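Local coordinates for protein tubulin-specific chaperone (Trypanosoma brucei, PDB 4B6W) that probably binds alpha-tubulin and microtubule plus ends as tubulin-binding cofactor B, this chain being its ubiquitin-like domain, at residues V3-T8 / F76-V81. Residues are numbered along the deposited sequence; the frame is centred on the assembly and turned at random.
Sequences VKVSLT and FVIHVV
The first and last strands of the ubiquitin-like beta-grasp sheet run parallel here, 3-8 beside 77-81, in the middle of a mixed sheet of order 2-1-5-3-4, with strand 15-22 next to 3-8 and strand 45-50 next to 77-81, both antiparallel to the pair. Four backbone hydrogen bonds join them, Ser6 and Thr8 each using both N and O while the other strand contributes Phe76 O, Ile78 N, Ile78 O and Val80 N. Ile78 N meets Ser6 O at 3.0 Å, nearly along the C=O axis (170°). Val80 N reaches Thr8 O at 2.9 Å but comes from above the carbonyl plane, 40° out of it. Between these bonds, Leu7 CA makes a CA-H...O contact of 3.3 Å with Ile78 O, the carbonyl that also accepts from Thr8 N.

On the buried face, Val5, Leu7 and Ile78 form an apolar row. Leu7, with CG anti to its carbonyl carbon (chi1 -58°), lies alongside Ile78, pointing the same way, and sets CD2 3.7 Å from Ile78 CB. The extended Ile78 chain carries CD1 obliquely across to Val5 CG2, at 4.1 Å. Helix 27-35 packs over this side, Val34 touching both Leu7 and Val80.

The other face, bearing Ser6, Thr8, Val77 and His79, is more polar. A water hydrogen-bonds Ser6 OG and donates to Phe76 O, giving that carbonyl a second donor beside Ser6 N. Val77 splits its methyls, CG2 beside Ser6 OG and CG1 against Thr8 CG2. The His79 side chain crosses Thr8 at about a right angle, its CG anti to the backbone N, and presents the ring edge to the hydroxyl. There Thr8 OG1, near the imidazole plane, shares a short hydrogen bond of 2.7 Å with His79 ND1.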
loop_
_atom_site.group_PDB
_atom_site.type_symbol
_atom_site.label_atom_id
_atom_site.label_comp_id
_atom_site.label_asym_id
_atom_site.label_seq_id
_atom_site.Cartn_x
_atom_site.Cartn_y
_atom_site.Cartn_z
ATOM N N VAL A 3 11.631 -3.613 1.437
ATOM C CA VAL A 3 10.684 -4.566 2.036
ATOM C C VAL A 3 9.911 -5.381 1.013
ATOM O O VAL A 3 9.648 -4.921 -0.090
ATOM C CB VAL A 3 9.646 -3.862 2.968
ATOM C CG1 VAL A 3 10.318 -3.459 4.295
ATOM C CG2 VAL A 3 8.983 -2.657 2.274
ATOM N N LYS A 4 9.578 -6.606 1.399
ATOM C CA LYS A 4 8.687 -7.479 0.659
ATOM C C LYS A 4 7.312 -7.399 1.313
ATOM O O LYS A 4 7.179 -7.757 2.481
ATOM C CB LYS A 4 9.187 -8.932 0.724
ATOM C CG LYS A 4 8.424 -9.903 -0.176
ATOM C CD LYS A 4 8.975 -11.341 -0.055
ATOM C CE LYS A 4 8.350 -12.076 1.115
ATOM N NZ LYS A 4 8.129 -13.510 0.817
ATOM N N VAL A 5 6.300 -6.926 0.577
ATOM C CA VAL A 5 4.929 -6.854 1.091
ATOM C C VAL A 5 3.939 -7.494 0.107
ATOM O O VAL A 5 4.284 -7.816 -1.026
ATOM C CB VAL A 5 4.515 -5.379 1.406
ATOM C CG1 VAL A 5 5.442 -4.811 2.409
ATOM C CG2 VAL A 5 4.530 -4.486 0.142
ATOM N N SER A 6 2.703 -7.703 0.548
ATOM C CA SER A 6 1.656 -8.083 -0.395
ATOM C C SER A 6 0.629 -6.961 -0.548
ATOM O O SER A 6 0.566 -6.052 0.244
ATOM C CB SER A 6 0.993 -9.419 -0.020
ATOM O OG SER A 6 0.678 -9.468 1.344
ATOM N N LEU A 7 -0.162 -7.013 -1.603
ATOM C CA LEU A 7 -1.150 -5.977 -1.843
ATOM C C LEU A 7 -2.492 -6.642 -1.910
ATOM O O LEU A 7 -2.652 -7.682 -2.588
ATOM C CB LEU A 7 -0.906 -5.250 -3.150
ATOM C CG LEU A 7 0.406 -4.536 -3.409
ATOM C CD1 LEU A 7 0.420 -3.991 -4.852
ATOM C CD2 LEU A 7 0.595 -3.426 -2.408
ATOM N N THR A 8 -3.437 -6.021 -1.206
ATOM C CA THR A 8 -4.837 -6.365 -1.246
ATOM C C THR A 8 -5.620 -5.113 -1.697
ATOM O O THR A 8 -5.079 -4.019 -1.727
ATOM C CB THR A 8 -5.323 -6.840 0.128
ATOM O OG1 THR A 8 -5.107 -5.795 1.092
ATOM C CG2 THR A 8 -4.572 -8.096 0.569
ATOM N N PHE A 76 4.491 -7.487 5.716
ATOM C CA PHE A 76 3.401 -6.569 6.012
ATOM C C PHE A 76 2.503 -6.501 4.785
ATOM O O PHE A 76 2.916 -6.945 3.715
ATOM C CB PHE A 76 3.934 -5.171 6.335
ATOM C CG PHE A 76 4.338 -4.969 7.772
ATOM C CD1 PHE A 76 4.834 -6.006 8.536
ATOM C CD2 PHE A 76 4.266 -3.711 8.337
ATOM C CE1 PHE A 76 5.217 -5.797 9.852
ATOM C CE2 PHE A 76 4.668 -3.484 9.649
ATOM C CZ PHE A 76 5.137 -4.529 10.405
ATOM N N VAL A 77 1.299 -5.928 4.937
ATOM C CA VAL A 77 0.312 -5.921 3.873
ATOM C C VAL A 77 -0.103 -4.495 3.630
ATOM O O VAL A 77 -0.464 -3.758 4.568
ATOM C CB VAL A 77 -0.923 -6.789 4.244
ATOM C CG1 VAL A 77 -2.015 -6.689 3.198
ATOM C CG2 VAL A 77 -0.511 -8.246 4.447
ATOM N N ILE A 78 0.003 -4.062 2.380
ATOM C CA ILE A 78 -0.512 -2.752 2.033
ATOM C C ILE A 78 -1.885 -3.015 1.425
ATOM O O ILE A 78 -1.986 -3.693 0.377
ATOM C CB ILE A 78 0.374 -2.019 1.021
ATOM C CG1 ILE A 78 1.674 -1.519 1.667
ATOM C CG2 ILE A 78 -0.373 -0.819 0.445
ATOM C CD1 ILE A 78 2.637 -0.876 0.704
ATOM N N HIS A 79 -2.934 -2.515 2.094
ATOM C CA HIS A 79 -4.317 -2.703 1.644
ATOM C C HIS A 79 -4.781 -1.429 0.963
ATOM O O HIS A 79 -4.668 -0.338 1.519
ATOM C CB HIS A 79 -5.213 -3.071 2.822
ATOM C CG HIS A 79 -6.663 -3.184 2.478
ATOM N ND1 HIS A 79 -7.158 -4.162 1.636
ATOM C CD2 HIS A 79 -7.739 -2.458 2.888
ATOM C CE1 HIS A 79 -8.471 -4.035 1.543
ATOM N NE2 HIS A 79 -8.851 -3.011 2.293
ATOM N N VAL A 80 -5.274 -1.567 -0.263
ATOM C CA VAL A 80 -5.694 -0.411 -1.051
ATOM C C VAL A 80 -7.207 -0.139 -0.891
ATOM O O VAL A 80 -8.035 -0.944 -1.324
ATOM C CB VAL A 80 -5.314 -0.617 -2.548
ATOM C CG1 VAL A 80 -5.716 0.575 -3.386
ATOM C CG2 VAL A 80 -3.813 -0.909 -2.666
ATOM N N VAL A 81 -7.557 0.985 -0.267
ATOM C CA VAL A 81 -8.941 1.346 -0.113
ATOM C C VAL A 81 -9.346 2.225 -1.298
ATOM O O VAL A 81 -8.719 3.228 -1.578
ATOM C CB VAL A 81 -9.223 2.043 1.236
ATOM C CG1 VAL A 81 -10.736 2.205 1.422
ATOM C CG2 VAL A 81 -8.620 1.252 2.381
HETATM O O HOH W 1 2.674 -9.688 2.997
#